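Local structure of KLLA0B12012p (6Y3P) at residues Ala105-Ala117 / Gln191-Asn203. The protein probably binds ATP through this C-terminal ATP-grasp domain of the tubulin-tyrosine ligase family, and is a direct partner of the mRNA decapping enzyme Dcp2. Residues are numbered along the deposited sequence; the frame is centred on the assembly and turned at random.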
# COMPACT_ATOMS: atom_id res chain seq x y z
N ALA A 105 10.74 -0.89 9.39
CA ALA A 105 9.70 -0.19 8.63
C ALA A 105 8.49 -1.04 8.17
O ALA A 105 7.90 -0.76 7.14
CB ALA A 105 10.35 0.49 7.42
N PHE A 106 8.07 -2.02 8.97
CA PHE A 106 6.91 -2.86 8.63
C PHE A 106 6.14 -3.33 9.87
O PHE A 106 6.75 -3.79 10.84
CB PHE A 106 7.35 -4.08 7.78
CG PHE A 106 6.26 -5.06 7.44
CD1 PHE A 106 5.14 -4.66 6.71
CD2 PHE A 106 6.36 -6.39 7.82
CE1 PHE A 106 4.15 -5.58 6.36
CE2 PHE A 106 5.36 -7.30 7.48
CZ PHE A 106 4.27 -6.89 6.75
N LEU A 107 4.81 -3.24 9.81
CA LEU A 107 3.94 -3.67 10.88
C LEU A 107 3.50 -5.05 10.55
O LEU A 107 2.73 -5.24 9.62
CB LEU A 107 2.71 -2.74 11.05
CG LEU A 107 3.02 -1.33 11.49
CD1 LEU A 107 1.81 -0.47 11.39
CD2 LEU A 107 3.63 -1.28 12.89
N GLU A 108 4.10 -6.03 11.24
CA GLU A 108 3.80 -7.44 11.04
C GLU A 108 2.36 -7.73 11.44
O GLU A 108 1.81 -7.05 12.31
CB GLU A 108 4.70 -8.31 11.92
CG GLU A 108 6.17 -8.21 11.61
CD GLU A 108 7.00 -8.93 12.64
OE1 GLU A 108 7.04 -8.45 13.80
OE2 GLU A 108 7.56 -10.00 12.32
N SER A 109 1.76 -8.73 10.80
CA SER A 109 0.43 -9.23 11.12
C SER A 109 0.50 -10.74 11.04
O SER A 109 1.35 -11.31 10.34
CB SER A 109 -0.62 -8.68 10.16
OG SER A 109 -0.29 -9.00 8.82
N PHE A 110 -0.35 -11.40 11.83
CA PHE A 110 -0.43 -12.85 11.89
C PHE A 110 -1.87 -13.23 11.99
O PHE A 110 -2.69 -12.42 12.41
CB PHE A 110 0.34 -13.40 13.10
CG PHE A 110 1.78 -12.96 13.20
CD1 PHE A 110 2.13 -11.82 13.91
CD2 PHE A 110 2.78 -13.70 12.58
CE1 PHE A 110 3.47 -11.42 13.99
CE2 PHE A 110 4.12 -13.30 12.68
CZ PHE A 110 4.45 -12.16 13.38
N ASN A 111 -2.20 -14.46 11.59
CA ASN A 111 -3.54 -15.01 11.66
C ASN A 111 -3.57 -16.11 12.70
O ASN A 111 -2.71 -17.00 12.70
CB ASN A 111 -4.01 -15.49 10.29
CG ASN A 111 -4.77 -14.42 9.55
OD1 ASN A 111 -4.20 -13.53 8.91
ND2 ASN A 111 -6.09 -14.44 9.69
N ILE A 112 -4.48 -15.98 13.65
CA ILE A 112 -4.62 -16.96 14.73
C ILE A 112 -6.06 -17.50 14.77
O ILE A 112 -7.00 -16.79 14.43
CB ILE A 112 -4.10 -16.40 16.09
CG1 ILE A 112 -3.88 -17.52 17.11
CG2 ILE A 112 -4.95 -15.26 16.67
CD1 ILE A 112 -2.52 -17.57 17.65
N ASP A 113 -6.19 -18.77 15.13
CA ASP A 113 -7.47 -19.45 15.29
C ASP A 113 -7.52 -19.97 16.71
O ASP A 113 -6.72 -20.83 17.08
CB ASP A 113 -7.65 -20.60 14.28
CG ASP A 113 -7.72 -20.19 12.81
OD1 ASP A 113 -8.19 -19.06 12.51
OD2 ASP A 113 -7.36 -21.03 11.94
N VAL A 114 -8.38 -19.37 17.53
CA VAL A 114 -8.52 -19.76 18.93
C VAL A 114 -9.97 -20.18 19.14
O VAL A 114 -10.88 -19.40 18.88
CB VAL A 114 -8.08 -18.66 19.95
CG1 VAL A 114 -8.13 -19.18 21.39
CG2 VAL A 114 -6.69 -18.11 19.63
N ASP A 115 -10.16 -21.42 19.60
CA ASP A 115 -11.46 -22.02 19.87
C ASP A 115 -11.93 -21.57 21.25
O ASP A 115 -13.02 -21.02 21.38
CB ASP A 115 -11.36 -23.57 19.79
CG ASP A 115 -10.83 -24.12 18.48
OD1 ASP A 115 -9.69 -23.74 18.08
OD2 ASP A 115 -11.51 -24.98 17.88
N TYR A 116 -11.10 -21.81 22.28
CA TYR A 116 -11.34 -21.49 23.69
C TYR A 116 -10.04 -20.99 24.29
O TYR A 116 -8.96 -21.38 23.84
CB TYR A 116 -11.83 -22.73 24.45
CG TYR A 116 -13.00 -23.44 23.79
CD1 TYR A 116 -12.79 -24.34 22.75
CD2 TYR A 116 -14.31 -23.20 24.20
CE1 TYR A 116 -13.86 -24.96 22.11
CE2 TYR A 116 -15.38 -23.84 23.58
CZ TYR A 116 -15.15 -24.72 22.53
OH TYR A 116 -16.17 -25.38 21.93
N ALA A 117 -10.16 -20.13 25.30
CA ALA A 117 -9.04 -19.48 26.01
C ALA A 117 -7.99 -20.47 26.55
O ALA A 117 -6.80 -20.19 26.47
CB ALA A 117 -9.57 -18.60 27.14
N GLN A 191 -18.87 -16.96 20.01
CA GLN A 191 -18.35 -15.90 19.14
C GLN A 191 -17.56 -16.48 17.95
O GLN A 191 -17.64 -17.68 17.68
CB GLN A 191 -17.52 -14.87 19.94
CG GLN A 191 -18.27 -14.15 21.07
CD GLN A 191 -19.37 -13.24 20.57
OE1 GLN A 191 -19.12 -12.13 20.09
NE2 GLN A 191 -20.61 -13.70 20.68
N LEU A 192 -16.82 -15.61 17.22
CA LEU A 192 -15.99 -15.98 16.06
C LEU A 192 -14.59 -16.38 16.51
O LEU A 192 -14.09 -15.85 17.49
CB LEU A 192 -15.99 -14.87 15.00
CG LEU A 192 -17.36 -14.60 14.36
CD1 LEU A 192 -17.77 -13.14 14.51
CD2 LEU A 192 -17.41 -15.09 12.93
N ARG A 193 -13.97 -17.35 15.81
CA ARG A 193 -12.69 -17.97 16.18
C ARG A 193 -11.44 -17.45 15.45
O ARG A 193 -10.33 -17.68 15.93
CB ARG A 193 -12.79 -19.51 16.03
CG ARG A 193 -14.06 -20.18 16.64
CD ARG A 193 -14.14 -20.16 18.17
NE ARG A 193 -14.78 -18.95 18.69
CZ ARG A 193 -14.28 -18.18 19.66
NH1 ARG A 193 -13.12 -18.48 20.22
NH2 ARG A 193 -14.93 -17.10 20.06
N HIS A 194 -11.60 -16.80 14.29
CA HIS A 194 -10.45 -16.28 13.54
C HIS A 194 -10.08 -14.89 14.07
O HIS A 194 -10.97 -14.08 14.35
CB HIS A 194 -10.72 -16.24 12.03
CG HIS A 194 -10.88 -17.58 11.38
ND1 HIS A 194 -9.92 -18.10 10.53
CD2 HIS A 194 -11.91 -18.46 11.46
CE1 HIS A 194 -10.39 -19.27 10.13
NE2 HIS A 194 -11.58 -19.53 10.66
N PHE A 195 -8.78 -14.62 14.22
CA PHE A 195 -8.28 -13.32 14.70
C PHE A 195 -7.01 -12.93 13.98
O PHE A 195 -6.23 -13.80 13.57
CB PHE A 195 -7.95 -13.36 16.21
CG PHE A 195 -9.06 -13.72 17.15
CD1 PHE A 195 -9.28 -15.04 17.52
CD2 PHE A 195 -9.86 -12.74 17.73
CE1 PHE A 195 -10.32 -15.38 18.40
CE2 PHE A 195 -10.88 -13.08 18.62
CZ PHE A 195 -11.09 -14.39 18.96
N ILE A 196 -6.77 -11.62 13.87
CA ILE A 196 -5.52 -11.10 13.35
C ILE A 196 -4.82 -10.42 14.52
O ILE A 196 -5.46 -9.73 15.32
CB ILE A 196 -5.67 -10.18 12.09
CG1 ILE A 196 -6.27 -10.96 10.89
CG2 ILE A 196 -4.30 -9.55 11.70
CD1 ILE A 196 -6.83 -10.10 9.74
N VAL A 197 -3.54 -10.70 14.66
CA VAL A 197 -2.68 -10.09 15.66
C VAL A 197 -1.79 -9.17 14.83
O VAL A 197 -0.98 -9.62 14.01
CB VAL A 197 -1.91 -11.12 16.50
CG1 VAL A 197 -0.86 -10.43 17.38
CG2 VAL A 197 -2.87 -11.95 17.35
N GLN A 198 -2.02 -7.88 14.97
CA GLN A 198 -1.33 -6.87 14.19
C GLN A 198 -0.46 -5.99 15.10
O GLN A 198 -0.94 -5.52 16.12
CB GLN A 198 -2.39 -6.03 13.43
CG GLN A 198 -1.89 -4.81 12.63
CD GLN A 198 -1.71 -5.07 11.16
OE1 GLN A 198 -0.68 -4.71 10.57
NE2 GLN A 198 -2.72 -5.63 10.50
N GLU A 199 0.79 -5.74 14.69
CA GLU A 199 1.68 -4.84 15.41
C GLU A 199 0.98 -3.49 15.51
O GLU A 199 0.39 -3.01 14.54
CB GLU A 199 3.02 -4.69 14.71
CG GLU A 199 4.00 -3.88 15.53
CD GLU A 199 5.37 -3.70 14.91
OE1 GLU A 199 6.12 -2.85 15.43
OE2 GLU A 199 5.70 -4.43 13.95
N TYR A 200 0.98 -2.93 16.71
CA TYR A 200 0.30 -1.67 16.96
C TYR A 200 1.27 -0.54 17.26
O TYR A 200 2.19 -0.69 18.06
CB TYR A 200 -0.75 -1.88 18.08
CG TYR A 200 -1.37 -0.61 18.63
CD1 TYR A 200 -2.38 0.05 17.95
CD2 TYR A 200 -0.98 -0.11 19.87
CE1 TYR A 200 -2.97 1.21 18.47
CE2 TYR A 200 -1.53 1.06 20.38
CZ TYR A 200 -2.52 1.72 19.67
OH TYR A 200 -3.08 2.85 20.22
N LEU A 201 1.05 0.60 16.61
CA LEU A 201 1.82 1.82 16.80
C LEU A 201 1.16 2.69 17.92
O LEU A 201 0.20 3.44 17.68
CB LEU A 201 1.91 2.55 15.45
CG LEU A 201 2.88 3.72 15.39
CD1 LEU A 201 4.11 3.32 14.67
CD2 LEU A 201 2.25 4.90 14.70
N HIS A 202 1.67 2.54 19.16
CA HIS A 202 1.16 3.22 20.37
C HIS A 202 1.55 4.69 20.39
O HIS A 202 0.91 5.51 21.04
CB HIS A 202 1.70 2.50 21.63
CG HIS A 202 3.12 2.85 21.98
ND1 HIS A 202 4.19 2.34 21.26
CD2 HIS A 202 3.60 3.68 22.94
CE1 HIS A 202 5.29 2.86 21.81
NE2 HIS A 202 4.98 3.69 22.81
N ASN A 203 2.58 4.98 19.61
CA ASN A 203 3.41 6.15 19.41
C ASN A 203 3.01 7.00 18.13
O ASN A 203 3.93 7.40 17.44
CB ASN A 203 4.80 5.48 19.11
CG ASN A 203 6.01 6.23 19.53
OD1 ASN A 203 6.02 6.99 20.50
ND2 ASN A 203 7.10 5.94 18.85
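Phe110 and Ile112 on edge strand 109-113 pair with Val197 and Phe195 on inner strand 194-200 of an antiparallel sheet in the ATP-grasp fold; the two strands run 155° apart, and strand 140-145 flanks the inner one. Reciprocal backbone bonds define two hydrogen-bonded pairs: Phe110 with Val197, and Ile112 with Phe195, where Ile112 N reaches Phe195 O at 2.8 Å. Single bonds extend the ladder, Glu199 N to Glu108 O at one end and Val114 N to Arg193 O at the other.

Apolar packing occupies the face of these four residues. The CG2 branch of Ile112 meets Phe195 CB at 3.6 Å and Val197 CG2 at 4.0 Å, since a chi1 of -164° places CG1 trans to the backbone N. Helix 128-136 covers Phe110 and Ile112 there, while Phe167 meets the Phe195 ring edge-to-face. Farther along, Leu107 crosses Glu199 at about a right angle, its CD2 lying 3.6 Å from Glu199 CD; the Glu199 carboxylate is salt-bridged to Lys342, and that of nearby Glu108 to Lys139.

Polar contacts lie toward the other end. Asp113 and His194 run side by side, carboxylate and imidazole planes 74° apart, and Asp113 OD1 sits over one ring face, 2.8 Å from His194 ND1 at an angle too poor for a hydrogen bond. Shortening Asp113 to an alanine removes the carboxylate from this face, and the imidazole would probably be freer to turn about its CB-CG bond. Arg193, bent at chi2 and chi3, curls back so that NH1 donates a weak bond to Val114 O at 2.8 Å.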